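Local coordinates for d-3-phosphoglycerate dehydrogenase oxidoreductase protein (Ralstonia solanacearum, PDB 3GG9) that probably oxidises 3-phosphoglycerate with NAD as a member of the D-isomer specific 2-hydroxyacid dehydrogenase family, at residues A[63-66]-A[67-71]; A[112-115]-A[116-120]; A[169-172]-A[173-177]. All coordinates share one frame; numbering follows the deposited sequence. Where two conformers were deposited one is given.

How the interactions relate
Interactions 2 and 3 belong to one packed region: helix 109-123 lies against helix 170-181, with A112 CB 3.7 Å from L174 CB. Interaction 1 stands apart on the other side of the chain's centre, its own centre 39 Å from each of them, where the chain turns from helix 63-66 toward strand 74-77. Chemistry follows place. Residues 112-120 are wholly buried, with aromatic and aliphatic packing that continues into the second subunit. Residues 169-177 set one buried side against a solvent side and hold a sulfate on backbone amides. Residues 63-71 keep three leucines inside and put charged side chains on the outside, where two of them form salt bridges.

Interaction 1. Residues A[63-66]-A[67-71]; sequences RQLL and DRLPK
The carbonyl oxygen of L66 is approached by two groups. L69 N donates to L66 O at 3.3 Å, with a fairly straight N-H...O angle of 161° but from well above the carbonyl plane. A water also lies 3.0 Å from L66 O and close to the carbonyl oxygen of L69; it has more acceptors around it than protons to offer, so it cannot serve them all at once. Just upstream, D67 N bonds to R63 O at 2.9 Å, the usual helical spacing, and R68 N reaches L65 O at 2.9 Å, three residues back. The bonding thus passes from i-to-i-4 to i-to-i-3, and residues 66-69 form a type I beta turn. It leads the chain away from helix 63-66 toward strand 74-77 of the five-stranded parallel sheet, within a beta-alpha-beta crossover that starts from strand 51-54. The carboxylate of D67 folds back over the helix because CG sits beside its own backbone N (chi1 -71°), and D67 CG comes to 3.1 Å from R63 O. R63 and D67 do not pair: R63 NH2 and D67 OD2 are 5.6 Å apart, the former's guanidinium being in a salt bridge with D96 and the latter's OD2 in one with K97. R68 runs extended from CG to NE back alongside the helix, and NH1 meets Q64 O at 3.1 Å, close to the guanidinium plane, in a weak, bent bond. On the buried side L69 points back at the helix, its CD1 4.1 Å from L65 CG, and the two side chains meet at a slant. L65 also packs on L42 and A43 of helix 39-45, whereas L66 faces A93 and C94 of helix 91-97.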
loop_
_atom_site.group_PDB
_atom_site.type_symbol
_atom_site.label_atom_id
_atom_site.label_comp_id
_atom_site.label_asym_id
_atom_site.label_seq_id
_atom_site.Cartn_x
_atom_site.Cartn_y
_atom_site.Cartn_z
ATOM N N ARG A 63 -27.797 28.279 -4.455
ATOM C CA ARG A 63 -29.079 29.008 -4.461
ATOM C C ARG A 63 -29.908 28.683 -5.705
ATOM O O ARG A 63 -31.128 28.506 -5.605
ATOM C CB ARG A 63 -28.854 30.528 -4.363
ATOM C CG ARG A 63 -30.144 31.345 -4.133
ATOM C CD ARG A 63 -29.887 32.842 -3.906
ATOM N NE ARG A 63 -29.337 33.144 -2.582
ATOM C CZ ARG A 63 -30.059 33.343 -1.477
ATOM N NH1 ARG A 63 -29.440 33.612 -0.333
ATOM N NH2 ARG A 63 -31.389 33.272 -1.497
ATOM N N GLN A 64 -29.240 28.588 -6.857
ATOM C CA GLN A 64 -29.916 28.295 -8.120
ATOM C C GLN A 64 -30.546 26.900 -8.137
ATOM O O GLN A 64 -31.560 26.679 -8.810
ATOM C CB GLN A 64 -28.991 28.516 -9.333
ATOM C CG GLN A 64 -27.493 28.684 -9.023
ATOM C CD GLN A 64 -27.134 30.064 -8.477
ATOM O OE1 GLN A 64 -26.444 30.179 -7.462
ATOM N NE2 GLN A 64 -27.611 31.113 -9.143
ATOM N N LEU A 65 -29.952 25.971 -7.393
ATOM C CA LEU A 65 -30.526 24.650 -7.237
ATOM C C LEU A 65 -31.726 24.723 -6.305
ATOM O O LEU A 65 -32.790 24.201 -6.633
ATOM C CB LEU A 65 -29.484 23.649 -6.728
ATOM C CG LEU A 65 -29.994 22.223 -6.491
ATOM C CD1 LEU A 65 -30.384 21.539 -7.813
ATOM C CD2 LEU A 65 -28.949 21.426 -5.696
ATOM N N LEU A 66 -31.558 25.396 -5.163
ATOM C CA LEU A 66 -32.632 25.531 -4.175
ATOM C C LEU A 66 -33.887 26.233 -4.725
ATOM O O LEU A 66 -35.007 25.928 -4.301
ATOM C CB LEU A 66 -32.122 26.221 -2.914
ATOM C CG LEU A 66 -31.045 25.432 -2.161
ATOM C CD1 LEU A 66 -30.258 26.337 -1.242
ATOM C CD2 LEU A 66 -31.635 24.248 -1.381
ATOM N N ASP A 67 -33.679 27.159 -5.668
ATOM C CA ASP A 67 -34.759 27.824 -6.415
ATOM C C ASP A 67 -35.616 26.834 -7.192
ATOM O O ASP A 67 -36.807 27.064 -7.392
ATOM C CB ASP A 67 -34.186 28.836 -7.417
ATOM C CG ASP A 67 -33.606 30.071 -6.751
ATOM O OD1 ASP A 67 -32.810 30.771 -7.419
ATOM O OD2 ASP A 67 -33.928 30.347 -5.575
ATOM N N ARG A 68 -35.001 25.740 -7.630
ATOM C CA ARG A 68 -35.687 24.727 -8.425
ATOM C C ARG A 68 -36.226 23.542 -7.621
ATOM O O ARG A 68 -36.696 22.565 -8.208
ATOM C CB ARG A 68 -34.762 24.216 -9.517
ATOM C CG ARG A 68 -34.525 25.185 -10.658
ATOM C CD ARG A 68 -33.823 24.451 -11.796
ATOM N NE ARG A 68 -33.395 25.258 -12.947
ATOM C CZ ARG A 68 -32.774 26.438 -12.908
ATOM N NH1 ARG A 68 -32.461 27.039 -11.761
ATOM N NH2 ARG A 68 -32.453 27.027 -14.052
ATOM N N LEU A 69 -36.162 23.625 -6.292
ATOM C CA LEU A 69 -36.588 22.509 -5.437
ATOM C C LEU A 69 -37.595 22.910 -4.349
ATOM O O LEU A 69 -37.229 23.050 -3.179
ATOM C CB LEU A 69 -35.373 21.808 -4.804
ATOM C CG LEU A 69 -34.324 21.100 -5.670
ATOM C CD1 LEU A 69 -33.234 20.487 -4.770
ATOM C CD2 LEU A 69 -34.954 20.046 -6.582
ATOM N N PRO A 70 -38.878 23.066 -4.727
ATOM C CA PRO A 70 -39.894 23.505 -3.764
ATOM C C PRO A 70 -40.159 22.535 -2.594
ATOM O O PRO A 70 -40.469 22.987 -1.481
ATOM C CB PRO A 70 -41.151 23.664 -4.632
ATOM C CG PRO A 70 -40.922 22.804 -5.816
ATOM C CD PRO A 70 -39.451 22.843 -6.072
ATOM N N LYS A 71 -40.005 21.229 -2.824
ATOM C CA LYS A 71 -40.375 20.235 -1.808
ATOM C C LYS A 71 -39.301 19.946 -0.754
ATOM O O LYS A 71 -39.577 19.259 0.239
ATOM C CB LYS A 71 -40.841 18.933 -2.470
ATOM C CG LYS A 71 -41.809 19.152 -3.618
ATOM C CD LYS A 71 -42.931 18.141 -3.612
ATOM C CE LYS A 71 -43.996 18.505 -4.638
ATOM N NZ LYS A 71 -44.453 19.922 -4.494
HETATM O O HOH W 1 -35.793 25.204 -1.531
#

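Interaction 2. Residues A[112-115]-A[116-120]; sequences AELT and WALVM
The indole of W116, whose CB rests 3.7 Å from E113 O, carries V119 on one face: V119 CB stands 4.3 Å above the ring plane, displaced toward the rim. Further aromatic rings crowd round it. Y178 meets the indole edge-to-face, F182 comes in with its plane at about 45°, and F182 of the second subunit joins them. CG of W116 lies anti to the backbone N (chi1 -153°), which carries the ring off the helix and into this cluster. E113, W116 and V119 lie on helix 109-123, which packs against helix 170-181 of the Rossmann-type domain on one side and the second subunit on another, so the same turns serve the interior and the dimer interface. The flat carboxylate of E113 is held across that interface, OE1 by the backbone N of L158 and OE2 by that of K159, both of the second subunit. L114 and L118 meet through their ends, CD1 to CD1 at 3.9 Å, while L114 CD2 lies 4.3 Å from A117 CB. In the regular i-to-i+4 pattern V119 N bonds to T115 O at 3.0 Å, and the hydroxyl of the buried T115 is hydrogen-bonded to P111 O and T250 OG1.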
loop_
_atom_site.group_PDB
_atom_site.type_symbol
_atom_site.label_atom_id
_atom_site.label_comp_id
_atom_site.label_asym_id
_atom_site.label_seq_id
_atom_site.Cartn_x
_atom_site.Cartn_y
_atom_site.Cartn_z
ATOM N N ALA A 112 -6.460 8.717 7.277
ATOM C CA ALA A 112 -5.070 8.568 7.695
ATOM C C ALA A 112 -4.489 7.238 7.198
ATOM O O ALA A 112 -3.353 7.182 6.706
ATOM C CB ALA A 112 -4.946 8.636 9.236
ATOM N N GLU A 113 -5.248 6.161 7.340
ATOM C CA GLU A 113 -4.764 4.865 6.904
ATOM C C GLU A 113 -4.601 4.873 5.398
ATOM O O GLU A 113 -3.677 4.286 4.860
ATOM C CB GLU A 113 -5.716 3.767 7.304
ATOM C CG GLU A 113 -5.677 3.570 8.827
ATOM C CD GLU A 113 -6.298 2.277 9.283
ATOM O OE1 GLU A 113 -6.720 1.492 8.425
ATOM O OE2 GLU A 113 -6.351 2.027 10.513
ATOM N N LEU A 114 -5.512 5.549 4.755
ATOM C CA LEU A 114 -5.453 5.630 3.281
ATOM C C LEU A 114 -4.199 6.380 2.824
ATOM O O LEU A 114 -3.541 5.966 1.860
ATOM C CB LEU A 114 -6.704 6.299 2.756
ATOM C CG LEU A 114 -6.924 6.211 1.230
ATOM C CD1 LEU A 114 -6.257 7.390 0.466
ATOM C CD2 LEU A 114 -6.469 4.839 0.652
ATOM N N THR A 115 -3.909 7.508 3.465
ATOM C CA THR A 115 -2.640 8.223 3.256
ATOM C C THR A 115 -1.413 7.314 3.324
ATOM O O THR A 115 -0.540 7.352 2.459
ATOM C CB THR A 115 -2.480 9.404 4.266
ATOM O OG1 THR A 115 -3.599 10.276 4.130
ATOM C CG2 THR A 115 -1.193 10.182 4.006
ATOM N N TRP A 116 -1.359 6.480 4.351
ATOM C CA TRP A 116 -0.233 5.575 4.539
ATOM C C TRP A 116 -0.198 4.444 3.537
ATOM O O TRP A 116 0.873 4.017 3.139
ATOM C CB TRP A 116 -0.233 4.975 5.966
ATOM C CG TRP A 116 1.168 4.629 6.337
ATOM C CD1 TRP A 116 1.717 3.390 6.403
ATOM C CD2 TRP A 116 2.232 5.558 6.596
ATOM N NE1 TRP A 116 3.064 3.481 6.739
ATOM C CE2 TRP A 116 3.394 4.806 6.858
ATOM C CE3 TRP A 116 2.303 6.958 6.654
ATOM C CZ2 TRP A 116 4.623 5.408 7.160
ATOM C CZ3 TRP A 116 3.522 7.556 6.947
ATOM C CH2 TRP A 116 4.659 6.786 7.204
ATOM N N ALA A 117 -1.369 3.974 3.129
ATOM C CA ALA A 117 -1.483 2.933 2.116
ATOM C C ALA A 117 -0.859 3.456 0.828
ATOM O O ALA A 117 -0.143 2.738 0.146
ATOM C CB ALA A 117 -2.982 2.577 1.899
ATOM N N LEU A 118 -1.099 4.729 0.539
ATOM C CA LEU A 118 -0.509 5.384 -0.649
ATOM C C LEU A 118 0.995 5.627 -0.546
ATOM O O LEU A 118 1.702 5.464 -1.518
ATOM C CB LEU A 118 -1.221 6.702 -0.939
ATOM C CG LEU A 118 -2.591 6.624 -1.601
ATOM C CD1 LEU A 118 -3.153 8.028 -1.736
ATOM C CD2 LEU A 118 -2.474 5.952 -2.968
ATOM N N VAL A 119 1.471 6.046 0.627
ATOM C CA VAL A 119 2.908 6.129 0.932
ATOM C C VAL A 119 3.623 4.824 0.641
ATOM O O VAL A 119 4.608 4.825 -0.077
ATOM C CB VAL A 119 3.209 6.538 2.458
ATOM C CG1 VAL A 119 4.666 6.406 2.751
ATOM C CG2 VAL A 119 2.763 7.951 2.709
ATOM N N MET A 120 3.148 3.725 1.246
ATOM C CA MET A 120 3.712 2.394 1.024
ATOM C C MET A 120 3.557 1.903 -0.430
ATOM O O MET A 120 4.497 1.352 -1.004
ATOM C CB MET A 120 3.127 1.418 2.044
ATOM C CG MET A 120 3.449 1.910 3.453
ATOM S SD MET A 120 3.446 0.596 4.660
ATOM C CE MET A 120 5.171 0.125 4.458
#

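Interaction 3. Residues A[169-172]-A[173-177]; sequences GKIG and QLVAG. With SO4 (sulfate ion), chain F.
G172 and A176 form the tight part of this helical turn. A176 N donates to G172 O at 2.8 Å, and A176 CB lies 3.3 Å from the same oxygen. Next to them V175 N bonds almost straight to I171 O, at 3.1 Å and an N-H...O angle of 171°, arriving nearly along the C=O axis. V175 turns CG2 beside its own backbone N, which brings that methyl over I171 O at 3.4 Å, while I171 and V175 barely touch through their CG2 methyls. V175 and A176 both press on I165 of strand 162-166, so this side of helix 170-181 is packed onto the seven-stranded parallel sheet.

The looser, solvent-facing side is that of K170 and Q173, both exposed. Here the bond from L174 N to K170 O is weak, stretched to 3.4 Å. K170 O also receives a water at 2.6 Å; Q173 is extended beyond CG, and the same water weakly bridges its OE1 to K170 O. At the start of the helix G169 is the N-cap residue, its carbonyl oxygen receiving Q173 N. Just beyond it the first amides converge on a sulfate, probably from the crystallisation liquor: K170 N bonds to O3 at 2.9 Å and I171 N to O4 at 3.2 Å, with R224 as a further donor. Sulfate O3 also lies against G169 CA. A glycine-rich turn between strand 162-166 and helix 170-181, with an anion held at the helix N-terminus, matches the GxGxxG motif of Rossmann folds, in which these amides probably receive the NAD pyrophosphate.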
loop_
_atom_site.group_PDB
_atom_site.type_symbol
_atom_site.label_atom_id
_atom_site.label_comp_id
_atom_site.label_asym_id
_atom_site.label_seq_id
_atom_site.Cartn_x
_atom_site.Cartn_y
_atom_site.Cartn_z
ATOM N N GLY A 169 -3.278 18.544 12.176
ATOM C CA GLY A 169 -4.631 18.353 12.719
ATOM C C GLY A 169 -4.765 16.882 13.106
ATOM O O GLY A 169 -3.773 16.196 13.248
ATOM N N LYS A 170 -5.983 16.388 13.259
ATOM C CA LYS A 170 -6.187 14.982 13.651
ATOM C C LYS A 170 -5.608 13.952 12.653
ATOM O O LYS A 170 -5.025 12.959 13.069
ATOM C CB LYS A 170 -7.670 14.716 13.893
ATOM C CG LYS A 170 -8.228 15.411 15.120
ATOM C CD LYS A 170 -9.717 15.135 15.212
ATOM C CE LYS A 170 -10.442 16.153 16.083
ATOM N NZ LYS A 170 -11.912 16.112 15.806
ATOM N N ILE A 171 -5.770 14.185 11.347
ATOM C CA ILE A 171 -5.176 13.292 10.343
ATOM C C ILE A 171 -3.646 13.336 10.323
ATOM O O ILE A 171 -3.001 12.293 10.344
ATOM C CB ILE A 171 -5.764 13.535 8.909
ATOM C CG1 ILE A 171 -7.274 13.392 8.992
ATOM C CG2 ILE A 171 -5.214 12.481 7.901
ATOM C CD1 ILE A 171 -8.032 13.694 7.733
ATOM N N GLY A 172 -3.073 14.535 10.326
ATOM C CA GLY A 172 -1.625 14.699 10.348
ATOM C C GLY A 172 -0.963 14.020 11.532
ATOM O O GLY A 172 0.115 13.465 11.414
ATOM N N GLN A 173 -1.646 14.061 12.666
ATOM C CA GLN A 173 -1.145 13.490 13.928
ATOM C C GLN A 173 -1.057 11.964 13.834
ATOM O O GLN A 173 -0.062 11.364 14.250
ATOM C CB GLN A 173 -2.075 13.910 15.040
ATOM C CG GLN A 173 -1.804 13.227 16.378
ATOM C CD GLN A 173 -2.612 13.832 17.493
ATOM O OE1 GLN A 173 -3.545 14.611 17.253
ATOM N NE2 GLN A 173 -2.256 13.488 18.730
ATOM N N LEU A 174 -2.080 11.343 13.256
ATOM C CA LEU A 174 -2.060 9.883 13.051
ATOM C C LEU A 174 -0.957 9.448 12.092
ATOM O O LEU A 174 -0.228 8.468 12.329
ATOM C CB LEU A 174 -3.420 9.406 12.566
ATOM C CG LEU A 174 -4.565 9.445 13.594
ATOM C CD1 LEU A 174 -5.869 8.959 12.977
ATOM C CD2 LEU A 174 -4.238 8.655 14.881
ATOM N N VAL A 175 -0.846 10.165 10.970
ATOM C CA VAL A 175 0.161 9.864 9.979
ATOM C C VAL A 175 1.592 10.125 10.445
ATOM O O VAL A 175 2.479 9.335 10.137
ATOM C CB VAL A 175 -0.102 10.650 8.656
ATOM C CG1 VAL A 175 1.022 10.413 7.675
ATOM C CG2 VAL A 175 -1.434 10.214 8.082
ATOM N N ALA A 176 1.798 11.185 11.229
ATOM C CA ALA A 176 3.063 11.379 11.940
ATOM C C ALA A 176 3.424 10.172 12.849
ATOM O O ALA A 176 4.600 9.750 12.905
ATOM C CB ALA A 176 3.052 12.699 12.740
ATOM N N GLY A 177 2.421 9.635 13.546
ATOM C CA GLY A 177 2.571 8.441 14.383
ATOM C C GLY A 177 2.992 7.196 13.599
ATOM O O GLY A 177 3.859 6.435 14.031
HETATM S S SO4 F . -8.260 17.508 10.588
HETATM O O1 SO4 F . -9.460 16.683 10.484
HETATM O O2 SO4 F . -8.407 18.755 9.819
HETATM O O3 SO4 F . -8.088 17.848 12.005
HETATM O O4 SO4 F . -7.113 16.771 10.038
HETATM O O HOH W 2 -5.358 12.243 15.531
#